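Local structure of carbohydrate binding module E1 (5KLE) at residues V21-V26 / F90-D95; G43-V48 / N66-V71; K32-S37 / N76-I81; A49-I54 / K82-S87. The protein probably binds cellulose and related beta-glucans as a non-catalytic module, holding cellopentaose in an aromatic-lined site on its surface. All blocks are in the same frame, centred on the assembly; numbering follows the deposited sequence.

Interaction 1: V21-V26 / F90-D95; sequences VEFSAV and FNVKFD. With BGC (beta-D-glucopyranose), chain B; BGC (beta-D-glucopyranose), chain C.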
# COMPACT_ATOMS: atom_id res chain seq x y z
N VAL A 21 1.97 -3.02 -11.31
CA VAL A 21 0.72 -3.58 -11.87
C VAL A 21 -0.46 -3.08 -11.03
O VAL A 21 -0.57 -3.42 -9.84
CB VAL A 21 0.76 -5.12 -11.91
CG1 VAL A 21 -0.57 -5.69 -12.38
CG2 VAL A 21 1.91 -5.60 -12.82
N GLU A 22 -1.36 -2.31 -11.65
CA GLU A 22 -2.50 -1.76 -10.92
C GLU A 22 -3.49 -2.86 -10.50
O GLU A 22 -3.67 -3.88 -11.18
CB GLU A 22 -3.25 -0.73 -11.77
CG GLU A 22 -2.57 0.62 -11.88
CD GLU A 22 -3.54 1.73 -12.29
OE1 GLU A 22 -3.29 2.88 -11.92
OE2 GLU A 22 -4.55 1.43 -12.97
N PHE A 23 -4.14 -2.62 -9.37
CA PHE A 23 -5.17 -3.54 -8.87
C PHE A 23 -6.21 -2.72 -8.12
O PHE A 23 -5.96 -1.60 -7.69
CB PHE A 23 -4.55 -4.67 -8.04
CG PHE A 23 -3.90 -4.20 -6.77
CD1 PHE A 23 -2.59 -3.72 -6.75
CD2 PHE A 23 -4.63 -4.20 -5.58
CE1 PHE A 23 -2.01 -3.30 -5.53
CE2 PHE A 23 -4.07 -3.78 -4.39
CZ PHE A 23 -2.77 -3.32 -4.36
N SER A 24 -7.41 -3.28 -7.99
CA SER A 24 -8.49 -2.61 -7.28
C SER A 24 -8.32 -2.80 -5.78
O SER A 24 -8.12 -3.94 -5.32
CB SER A 24 -9.83 -3.22 -7.69
OG SER A 24 -10.89 -2.51 -7.10
N ALA A 25 -8.39 -1.70 -5.03
CA ALA A 25 -8.09 -1.69 -3.60
C ALA A 25 -9.22 -1.03 -2.83
O ALA A 25 -9.91 -0.14 -3.37
CB ALA A 25 -6.80 -0.92 -3.34
N VAL A 26 -9.39 -1.43 -1.56
CA VAL A 26 -10.41 -0.84 -0.70
C VAL A 26 -9.88 -0.69 0.71
O VAL A 26 -8.98 -1.42 1.15
CB VAL A 26 -11.75 -1.63 -0.60
CG1 VAL A 26 -12.56 -1.59 -1.89
CG2 VAL A 26 -11.48 -3.00 -0.24
N PHE A 90 -10.62 1.87 -5.50
CA PHE A 90 -9.80 2.69 -6.39
C PHE A 90 -8.70 1.81 -6.97
O PHE A 90 -8.42 0.73 -6.45
CB PHE A 90 -9.22 3.92 -5.65
CG PHE A 90 -8.30 3.57 -4.48
CD1 PHE A 90 -8.81 3.12 -3.25
CD2 PHE A 90 -6.95 3.74 -4.60
CE1 PHE A 90 -7.92 2.81 -2.18
CE2 PHE A 90 -6.08 3.44 -3.54
CZ PHE A 90 -6.55 2.97 -2.34
N ASN A 91 -8.08 2.24 -8.08
CA ASN A 91 -7.00 1.45 -8.67
C ASN A 91 -5.66 2.03 -8.22
O ASN A 91 -5.39 3.22 -8.40
CB ASN A 91 -7.05 1.47 -10.20
CG ASN A 91 -8.21 0.69 -10.75
OD1 ASN A 91 -8.69 -0.27 -10.14
ND2 ASN A 91 -8.63 1.05 -11.96
N VAL A 92 -4.80 1.16 -7.68
CA VAL A 92 -3.52 1.59 -7.10
C VAL A 92 -2.43 0.69 -7.63
O VAL A 92 -2.68 -0.47 -7.98
CB VAL A 92 -3.59 1.55 -5.56
CG1 VAL A 92 -3.65 0.12 -5.06
CG2 VAL A 92 -2.41 2.31 -4.95
N LYS A 93 -1.19 1.22 -7.72
CA LYS A 93 -0.03 0.36 -7.95
C LYS A 93 1.10 0.68 -7.00
O LYS A 93 1.24 1.81 -6.53
CB LYS A 93 0.48 0.35 -9.39
CG LYS A 93 0.73 1.71 -9.98
CD LYS A 93 1.17 1.50 -11.43
CE LYS A 93 1.20 2.74 -12.23
NZ LYS A 93 1.62 2.41 -13.66
N PHE A 94 1.87 -0.36 -6.66
CA PHE A 94 3.08 -0.24 -5.86
C PHE A 94 4.28 -0.49 -6.78
O PHE A 94 4.23 -1.34 -7.67
CB PHE A 94 3.12 -1.28 -4.73
CG PHE A 94 2.00 -1.16 -3.72
CD1 PHE A 94 1.17 -0.03 -3.66
CD2 PHE A 94 1.78 -2.19 -2.82
CE1 PHE A 94 0.11 0.06 -2.70
CE2 PHE A 94 0.75 -2.11 -1.86
CZ PHE A 94 -0.09 -0.98 -1.80
N ASP A 95 5.37 0.27 -6.56
CA ASP A 95 6.58 0.17 -7.37
C ASP A 95 7.77 0.54 -6.49
O ASP A 95 7.61 0.86 -5.30
CB ASP A 95 6.45 1.07 -8.63
CG ASP A 95 7.21 0.54 -9.87
OD1 ASP A 95 8.28 -0.09 -9.74
OD2 ASP A 95 6.74 0.79 -11.01
C2 BGC B . -2.80 8.02 -16.35
C3 BGC B . -4.28 7.78 -15.95
C4 BGC B . -4.55 6.34 -15.80
C5 BGC B . -3.51 5.62 -14.91
C6 BGC B . -3.87 4.16 -14.95
C1 BGC B . -1.92 7.25 -15.40
O2 BGC B . -2.31 9.32 -16.37
O3 BGC B . -5.08 8.07 -17.05
O4 BGC B . -5.86 6.05 -15.36
O5 BGC B . -2.25 5.90 -15.45
O6 BGC B . -2.71 3.39 -14.60
C2 BGC C . 2.39 6.08 -14.26
C3 BGC C . 1.15 5.95 -15.09
C4 BGC C . 0.34 7.24 -15.02
C5 BGC C . 1.17 8.39 -15.41
C6 BGC C . 0.51 9.71 -15.12
C1 BGC C . 3.17 7.32 -14.69
O2 BGC C . 3.17 4.91 -14.39
O3 BGC C . 0.40 4.85 -14.61
O4 BGC C . -0.68 7.21 -15.91
O5 BGC C . 2.36 8.43 -14.68
O6 BGC C . 1.47 10.70 -15.16
O HOH W 1 1.14 -2.99 -7.66
O HOH W 2 -5.02 4.48 -10.81
O HOH W 3 -7.03 2.40 -13.85

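Interaction 2: G43-V48 / N66-V71; sequences GSWTGV and NGWTTV. With BGC (beta-D-glucopyranose), chain C; BGC (beta-D-glucopyranose), chain D; BGC (beta-D-glucopyranose), chain B.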
# COMPACT_ATOMS: atom_id res chain seq x y z
N GLY A 43 1.11 4.68 -6.09
CA GLY A 43 0.49 5.56 -7.09
C GLY A 43 -0.95 5.24 -7.42
O GLY A 43 -1.33 4.08 -7.54
N SER A 44 -1.76 6.30 -7.59
CA SER A 44 -3.13 6.11 -8.05
C SER A 44 -3.58 7.35 -8.79
O SER A 44 -3.17 8.47 -8.45
CB SER A 44 -4.08 5.86 -6.87
OG SER A 44 -5.42 5.66 -7.31
N TRP A 45 -4.48 7.15 -9.75
CA TRP A 45 -4.99 8.22 -10.62
C TRP A 45 -6.52 8.25 -10.61
O TRP A 45 -7.14 8.96 -11.43
CB TRP A 45 -4.39 8.14 -12.04
CG TRP A 45 -2.94 8.46 -11.96
CD1 TRP A 45 -2.36 9.67 -12.19
CD2 TRP A 45 -1.88 7.56 -11.58
NE1 TRP A 45 -1.00 9.59 -11.95
CE2 TRP A 45 -0.69 8.31 -11.57
CE3 TRP A 45 -1.83 6.21 -11.23
CZ2 TRP A 45 0.55 7.74 -11.24
CZ3 TRP A 45 -0.60 5.65 -10.89
CH2 TRP A 45 0.57 6.42 -10.87
N THR A 46 -7.16 7.49 -9.72
CA THR A 46 -8.62 7.45 -9.68
C THR A 46 -9.23 8.73 -9.08
O THR A 46 -10.43 8.98 -9.25
CB THR A 46 -9.10 6.23 -8.85
OG1 THR A 46 -8.35 5.06 -9.24
CG2 THR A 46 -10.63 5.94 -9.06
N GLY A 47 -8.44 9.51 -8.33
CA GLY A 47 -8.94 10.72 -7.68
C GLY A 47 -9.47 10.53 -6.28
O GLY A 47 -10.00 11.48 -5.69
N VAL A 48 -9.32 9.33 -5.72
CA VAL A 48 -9.84 8.98 -4.41
C VAL A 48 -8.68 9.04 -3.42
O VAL A 48 -7.68 8.36 -3.59
CB VAL A 48 -10.43 7.57 -4.48
CG1 VAL A 48 -10.84 7.08 -3.10
CG2 VAL A 48 -11.63 7.55 -5.41
N ASN A 66 -3.94 11.32 -7.39
CA ASN A 66 -3.57 12.00 -8.63
C ASN A 66 -2.07 11.91 -8.91
O ASN A 66 -1.50 12.81 -9.54
CB ASN A 66 -4.01 13.48 -8.60
CG ASN A 66 -5.52 13.63 -8.36
OD1 ASN A 66 -5.95 14.14 -7.32
ND2 ASN A 66 -6.31 13.16 -9.31
N GLY A 67 -1.41 10.84 -8.45
CA GLY A 67 0.01 10.68 -8.73
C GLY A 67 0.66 9.73 -7.72
O GLY A 67 -0.03 8.93 -7.09
N TRP A 68 1.97 9.88 -7.55
CA TRP A 68 2.76 8.97 -6.72
C TRP A 68 3.10 9.59 -5.37
O TRP A 68 3.46 10.77 -5.28
CB TRP A 68 4.11 8.72 -7.40
CG TRP A 68 4.07 7.91 -8.68
CD1 TRP A 68 4.13 8.40 -9.96
CD2 TRP A 68 4.01 6.48 -8.78
NE1 TRP A 68 4.10 7.35 -10.86
CE2 TRP A 68 4.04 6.17 -10.16
CE3 TRP A 68 3.95 5.45 -7.85
CZ2 TRP A 68 4.00 4.85 -10.63
CZ3 TRP A 68 3.92 4.12 -8.32
CH2 TRP A 68 3.94 3.84 -9.70
N THR A 69 3.08 8.75 -4.34
CA THR A 69 3.65 9.06 -3.04
C THR A 69 4.94 8.28 -2.89
O THR A 69 4.94 7.05 -2.99
CB THR A 69 2.67 8.64 -1.94
OG1 THR A 69 1.46 9.39 -2.10
CG2 THR A 69 3.26 8.95 -0.58
N THR A 70 6.04 8.98 -2.61
CA THR A 70 7.31 8.33 -2.29
C THR A 70 7.34 8.02 -0.79
O THR A 70 6.99 8.89 0.03
CB THR A 70 8.47 9.26 -2.68
OG1 THR A 70 8.42 9.48 -4.08
CG2 THR A 70 9.80 8.65 -2.31
N VAL A 71 7.69 6.78 -0.43
CA VAL A 71 7.74 6.38 0.98
C VAL A 71 9.20 6.08 1.34
O VAL A 71 9.70 4.96 1.12
CB VAL A 71 6.84 5.16 1.24
CG1 VAL A 71 6.86 4.80 2.74
CG2 VAL A 71 5.40 5.43 0.77
C2 BGC C . 2.39 6.08 -14.26
C3 BGC C . 1.15 5.95 -15.09
C4 BGC C . 0.34 7.24 -15.02
C5 BGC C . 1.17 8.39 -15.41
C6 BGC C . 0.51 9.71 -15.12
C1 BGC C . 3.17 7.32 -14.69
O2 BGC C . 3.17 4.91 -14.39
O3 BGC C . 0.40 4.85 -14.61
O4 BGC C . -0.68 7.21 -15.91
O5 BGC C . 2.36 8.43 -14.68
O6 BGC C . 1.47 10.70 -15.16
C2 BGC D . 7.75 8.60 -13.61
C3 BGC D . 6.22 8.65 -13.43
C4 BGC D . 5.53 7.48 -14.11
C5 BGC D . 6.24 6.20 -13.75
C6 BGC D . 5.87 4.94 -14.54
C1 BGC D . 8.27 7.25 -13.23
O2 BGC D . 8.38 9.50 -12.74
O3 BGC D . 5.74 9.87 -13.95
O4 BGC D . 4.17 7.48 -13.73
O5 BGC D . 7.61 6.31 -13.95
O6 BGC D . 6.63 3.86 -14.21
C2 BGC B . -2.80 8.02 -16.35
C3 BGC B . -4.28 7.78 -15.95
C4 BGC B . -4.55 6.34 -15.80
C5 BGC B . -3.51 5.62 -14.91
C6 BGC B . -3.87 4.16 -14.95
C1 BGC B . -1.92 7.25 -15.40
O2 BGC B . -2.31 9.32 -16.37
O3 BGC B . -5.08 8.07 -17.05
O4 BGC B . -5.86 6.05 -15.36
O5 BGC B . -2.25 5.90 -15.45
O6 BGC B . -2.71 3.39 -14.60
O HOH W 4 -0.06 12.87 -12.06

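Interaction 3: K32-S37 / N76-I81; sequences KYNKSS and NGDLYI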
# COMPACT_ATOMS: atom_id res chain seq x y z
N LYS A 32 0.39 -7.60 0.49
CA LYS A 32 1.78 -8.02 0.52
C LYS A 32 2.48 -7.44 -0.71
O LYS A 32 1.96 -7.55 -1.83
CB LYS A 32 1.88 -9.55 0.46
CG LYS A 32 3.31 -10.09 0.50
CD LYS A 32 3.36 -11.61 0.32
CE LYS A 32 4.77 -12.14 0.37
NZ LYS A 32 4.73 -13.64 0.44
N TYR A 33 3.66 -6.86 -0.51
CA TYR A 33 4.47 -6.38 -1.64
C TYR A 33 5.93 -6.61 -1.32
O TYR A 33 6.42 -6.13 -0.28
CB TYR A 33 4.24 -4.87 -1.88
CG TYR A 33 5.06 -4.34 -3.04
CD1 TYR A 33 4.83 -4.79 -4.33
CD2 TYR A 33 6.09 -3.40 -2.84
CE1 TYR A 33 5.61 -4.33 -5.40
CE2 TYR A 33 6.87 -2.91 -3.92
CZ TYR A 33 6.62 -3.40 -5.20
OH TYR A 33 7.34 -2.96 -6.30
N ASN A 34 6.65 -7.28 -2.22
CA ASN A 34 8.09 -7.45 -2.05
C ASN A 34 8.84 -6.32 -2.76
O ASN A 34 8.72 -6.17 -3.98
CB ASN A 34 8.55 -8.82 -2.57
CG ASN A 34 10.02 -9.05 -2.35
OD1 ASN A 34 10.85 -8.62 -3.15
ND2 ASN A 34 10.36 -9.73 -1.25
N LYS A 35 9.61 -5.52 -1.99
CA LYS A 35 10.49 -4.47 -2.52
C LYS A 35 11.91 -4.98 -2.57
O LYS A 35 12.55 -5.21 -1.53
CB LYS A 35 10.40 -3.19 -1.68
CG LYS A 35 11.43 -2.16 -2.17
CD LYS A 35 11.14 -0.74 -1.73
CE LYS A 35 11.41 -0.50 -0.24
NZ LYS A 35 12.88 -0.32 0.07
N SER A 36 12.42 -5.17 -3.79
CA SER A 36 13.74 -5.77 -3.95
C SER A 36 14.87 -4.79 -3.65
O SER A 36 15.93 -5.21 -3.17
CB SER A 36 13.86 -6.36 -5.37
OG SER A 36 13.70 -5.34 -6.32
N SER A 37 14.66 -3.49 -3.88
CA SER A 37 15.70 -2.48 -3.76
C SER A 37 15.05 -1.11 -3.89
O SER A 37 13.87 -0.99 -4.21
CB SER A 37 16.79 -2.64 -4.83
OG SER A 37 16.29 -2.31 -6.12
N ASN A 76 13.59 -3.12 2.48
CA ASN A 76 13.57 -4.09 1.40
C ASN A 76 13.00 -5.40 1.93
O ASN A 76 12.94 -5.64 3.14
CB ASN A 76 14.96 -4.31 0.82
CG ASN A 76 15.49 -3.09 0.07
OD1 ASN A 76 14.71 -2.33 -0.52
ND2 ASN A 76 16.80 -2.89 0.08
N GLY A 77 12.60 -6.27 1.02
CA GLY A 77 11.95 -7.52 1.39
C GLY A 77 10.43 -7.45 1.32
O GLY A 77 9.84 -6.59 0.66
N ASP A 78 9.79 -8.38 2.05
CA ASP A 78 8.34 -8.44 2.05
C ASP A 78 7.79 -7.36 2.97
O ASP A 78 8.16 -7.30 4.15
CB ASP A 78 7.83 -9.78 2.57
CG ASP A 78 8.07 -10.93 1.62
OD1 ASP A 78 8.20 -10.71 0.40
OD2 ASP A 78 8.06 -12.08 2.11
N LEU A 79 6.88 -6.55 2.45
CA LEU A 79 6.22 -5.50 3.21
C LEU A 79 4.74 -5.83 3.27
O LEU A 79 4.19 -6.37 2.32
CB LEU A 79 6.35 -4.15 2.46
CG LEU A 79 7.79 -3.61 2.38
CD1 LEU A 79 7.74 -2.39 1.47
CD2 LEU A 79 8.35 -3.25 3.73
N TYR A 80 4.10 -5.48 4.39
CA TYR A 80 2.65 -5.63 4.55
C TYR A 80 2.05 -4.25 4.75
O TYR A 80 2.38 -3.55 5.72
CB TYR A 80 2.34 -6.63 5.68
CG TYR A 80 2.88 -8.00 5.30
CD1 TYR A 80 2.16 -8.87 4.45
CD2 TYR A 80 4.20 -8.36 5.61
CE1 TYR A 80 2.68 -10.05 4.04
CE2 TYR A 80 4.73 -9.56 5.17
CZ TYR A 80 3.97 -10.41 4.40
OH TYR A 80 4.54 -11.59 4.01
N ILE A 81 1.19 -3.85 3.81
CA ILE A 81 0.69 -2.48 3.72
C ILE A 81 -0.83 -2.51 3.93
O ILE A 81 -1.58 -3.06 3.09
CB ILE A 81 1.08 -1.86 2.37
CG1 ILE A 81 2.60 -2.03 2.20
CG2 ILE A 81 0.65 -0.39 2.32
CD1 ILE A 81 3.20 -1.36 0.97
O HOH W 5 7.41 -14.57 0.99
O HOH W 6 4.05 -14.37 3.03

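Interaction 4: A49-I54 / K82-S87; sequences ASSYNI and KIVSAS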
# COMPACT_ATOMS: atom_id res chain seq x y z
N ALA A 49 -8.80 9.88 -2.39
CA ALA A 49 -7.73 9.96 -1.40
C ALA A 49 -7.63 8.67 -0.59
O ALA A 49 -8.65 8.05 -0.26
CB ALA A 49 -8.02 11.11 -0.44
N SER A 50 -6.40 8.27 -0.26
CA SER A 50 -6.18 7.06 0.52
C SER A 50 -5.05 7.24 1.54
O SER A 50 -4.23 8.16 1.43
CB SER A 50 -5.89 5.86 -0.41
OG SER A 50 -4.73 6.09 -1.20
N SER A 51 -5.01 6.36 2.54
CA SER A 51 -3.92 6.38 3.52
C SER A 51 -3.54 4.95 3.91
O SER A 51 -4.36 4.04 3.81
CB SER A 51 -4.23 7.22 4.75
OG SER A 51 -5.22 6.61 5.56
N TYR A 52 -2.29 4.78 4.37
CA TYR A 52 -1.68 3.47 4.58
C TYR A 52 -0.78 3.44 5.80
O TYR A 52 -0.16 4.45 6.17
CB TYR A 52 -0.74 3.11 3.39
CG TYR A 52 -1.38 3.29 2.02
CD1 TYR A 52 -1.95 2.20 1.33
CD2 TYR A 52 -1.50 4.58 1.45
CE1 TYR A 52 -2.58 2.38 0.10
CE2 TYR A 52 -2.17 4.76 0.21
CZ TYR A 52 -2.66 3.64 -0.47
OH TYR A 52 -3.33 3.80 -1.68
N ASN A 53 -0.68 2.27 6.40
CA ASN A 53 0.34 1.96 7.42
C ASN A 53 1.11 0.72 6.98
O ASN A 53 0.49 -0.29 6.62
CB ASN A 53 -0.29 1.61 8.78
CG ASN A 53 -0.95 2.79 9.47
OD1 ASN A 53 -0.62 3.94 9.20
ND2 ASN A 53 -1.87 2.50 10.41
N ILE A 54 2.44 0.77 7.06
CA ILE A 54 3.28 -0.39 6.75
C ILE A 54 3.63 -1.09 8.05
O ILE A 54 4.10 -0.44 9.01
CB ILE A 54 4.57 0.03 6.02
CG1 ILE A 54 4.21 0.65 4.67
CG2 ILE A 54 5.52 -1.16 5.87
CD1 ILE A 54 5.39 1.15 3.86
N LYS A 82 -1.29 -1.93 5.05
CA LYS A 82 -2.72 -1.82 5.34
C LYS A 82 -3.28 -0.54 4.72
O LYS A 82 -2.70 0.55 4.90
CB LYS A 82 -2.98 -1.80 6.85
CG LYS A 82 -4.49 -1.71 7.14
CD LYS A 82 -4.83 -2.08 8.56
CE LYS A 82 -6.36 -2.08 8.73
NZ LYS A 82 -6.69 -2.12 10.16
N ILE A 83 -4.42 -0.66 4.04
CA ILE A 83 -5.16 0.51 3.54
C ILE A 83 -6.06 0.99 4.68
O ILE A 83 -7.06 0.36 5.03
CB ILE A 83 -5.94 0.21 2.26
CG1 ILE A 83 -4.99 -0.40 1.23
CG2 ILE A 83 -6.55 1.52 1.71
CD1 ILE A 83 -5.59 -0.59 -0.15
N VAL A 84 -5.68 2.11 5.29
CA VAL A 84 -6.33 2.59 6.49
C VAL A 84 -7.65 3.26 6.16
O VAL A 84 -8.64 3.10 6.88
CB VAL A 84 -5.37 3.53 7.25
CG1 VAL A 84 -6.12 4.17 8.42
CG2 VAL A 84 -4.17 2.74 7.77
N SER A 85 -7.68 4.04 5.08
CA SER A 85 -8.88 4.80 4.75
C SER A 85 -8.91 5.00 3.24
O SER A 85 -7.87 5.11 2.59
CB SER A 85 -8.90 6.15 5.48
OG SER A 85 -7.82 6.98 5.07
N ALA A 86 -10.14 5.07 2.71
CA ALA A 86 -10.45 5.40 1.31
C ALA A 86 -11.97 5.37 1.19
O ALA A 86 -12.60 4.42 1.68
CB ALA A 86 -9.84 4.36 0.34
N SER A 87 -12.58 6.37 0.53
CA SER A 87 -14.04 6.45 0.50
C SER A 87 -14.71 5.40 -0.39
O SER A 87 -15.91 5.14 -0.18
CB SER A 87 -14.53 7.83 0.06
OG SER A 87 -14.31 7.99 -1.34
O HOH W 7 -11.12 8.75 0.23
O HOH W 8 -8.30 8.84 3.04

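Interaction 1: V21-V26 / F90-D95
K93 NZ donates to two hydroxyls, lying 2.9 Å from O3 and 3.0 Å from O2 of the beta-D-glucopyranose of chain C, while its methylenes pass across those of E22. Both residues belong to the glycan site of a beta-sandwich module, at an antiparallel pairing in which strand 23-25 edges the four-stranded sheet. The extended lysine carries its ammonium to the sugar. In one of its two conformers E22 OE1 accepts a hydrogen bond from O6 of the chain B glucose at 2.8 Å. A water donates to both E22 OE1 and N91 O, and another links E22 OE2 to N91 ND2, tying the carboxylate to strand 90-96. Four backbone hydrogen bonds pair F23 with V92 and A25 with F90; the shortest, from A25 N to F90 O, measures 2.8 Å. Their side chains share the face turned to the other sheet. With chi1 at 65°, CG between backbone N and carbonyl carbon, the F23 ring takes V92 CG1 over one face and turns its edge to the face of F94. A25 CB makes a CH-pi contact over the F90 ring. V92 CG1 lies 3.6 Å from F23 CZ and 3.7 Å from A25 CB.

Interaction 2: G43-V48 / N66-V71
W45 and W68 stand almost perpendicular, their planes 82° apart, the edge of the six-membered ring of W45 turned to the face of W68. It is a T-shaped pair, with W45 CH2 3.6 Å from W68 CE2. The W45 indole is sandwiched: on one face C1 of the chain B glucose and C4 of the chain C glucose both ride 3.7 Å above the ring plane, and on the opposite face the backbone of G67 slides beneath, its CA 3.5 Å from W45 NE1. W68 instead presents its edge to the glycan. Its NE1 donates in the ring plane to O4 of the chain D glucose, 2.9 Å away and nearly straight at 176°. The W68 face that meets W45 CH2 also lies against G43, whose CA sits 3.4 Å above the ring plane; a side chain on G43 would run into W68 CE3. An alanine in place of W45 would probably deprive the chain B and chain C sugars of their platform and take the indole edge of W45 away from the face of W68. Under W45 the strands form a classic beta bulge, with S44 opposite both N66 and G67; here G67 N donates to S44 O at 3.0 Å and S44 N to G67 O. S44 OG bonds to N91 O on the adjoining strand, and W97 meets W68 edge-to-face from the C-terminus. A flat aromatic platform under successive sugar rings is characteristic of carbohydrate-binding modules; here W68 adds a hydrogen bond from its edge.

Interaction 3: K32-S37 / N76-I81
N34 has CG anti to its backbone N (chi1 -177°) and D78 has CG anti to its carbonyl carbon, torsions that lean the two side chains across each other between strands 30-35 and 77-86, antiparallel neighbours in the five-stranded sheet of the sandwich. N34 ND2 donates to D78 OD1 at 2.9 Å, almost straight at 174°. The carboxylate oxygen lies in the amide plane of N34, yet the donor comes from above the carboxylate plane, the two groups being turned 79° apart. On the same face K32 runs extended alongside Y80, its CG 3.6 Å from Y80 CE1. Its NZ stays 4.0 Å from D78 OD2, too far for a salt bridge; one water joins the two, and a second connects K32 NZ with Y80 OH. The other face turns inward. There L79 CD1 approaches K35 CB, and the lysine bends twice before K35 NZ donates to N76 OD1 at 2.8 Å. Backbone bonds pair Y33 with L79 and K35 with G77. Carbonyls of G38 and A74 also accept from K35 NZ, so three uncharged oxygens grip this buried ammonium, while on the outer face water bridges K32 and D78, whose opposite charges probably still attract.

Interaction 4: A49-I54 / K82-S87
S51 OG and S85 OG share a hydrogen bond of 2.7 Å across two antiparallel strands, in the five-stranded sheet of the sandwich, at a classic beta bulge that sets S51 opposite both V84 and S85. Its backbone bonds run from V84 N to S51 O at 2.8 Å and from S51 N to S85 O at 3.1 Å. Both seryl oxygens stand between their own backbone N and carbonyl carbon, which brings the two hydroxyls together on the same face. Past the bulge, N53 and K82 exchange a regular pair of backbone bonds. V84 CG2 lies 3.5 Å from N53 ND2, while N53 OD1 accepts from G60 N. On the inward face Y52 and I83 run alongside each other, with Y52 CE1 3.8 Å from I83 CG1. The ring also meets F90 and V92 of the facing sheet, and Y52 OH donates to S50 OG at 2.7 Å. An alanine at Y52 would probably leave S50 OG without that donor and open a gap between the sheets beside I83. At the far end a water bridges the two segments, donating to A49 O and accepting from S87 N, its oxygen 2.8 Å from S87 N.

In the fold
The four contacts divide between the two sheets of the sandwich. Interactions 1 and 2 belong to the four-stranded antiparallel sheet, their centres about 10 Å apart, joined where strands 90-96 and 40-44 are neighbours; together they supply four of the five glycan-site residues. Interactions 3 and 4 have centres about 17 Å apart in the other sheet and share the long strand 77-86, which pairs with 30-35 along its first half and 50-54 along its second. Along the chain interaction 1 encloses all the others, and interactions 3 and 4 interleave. Between the sheets, F90 meets Y52, A25 meets I83 and F94 meets I81, packing the sugar-binding sheet against its partner.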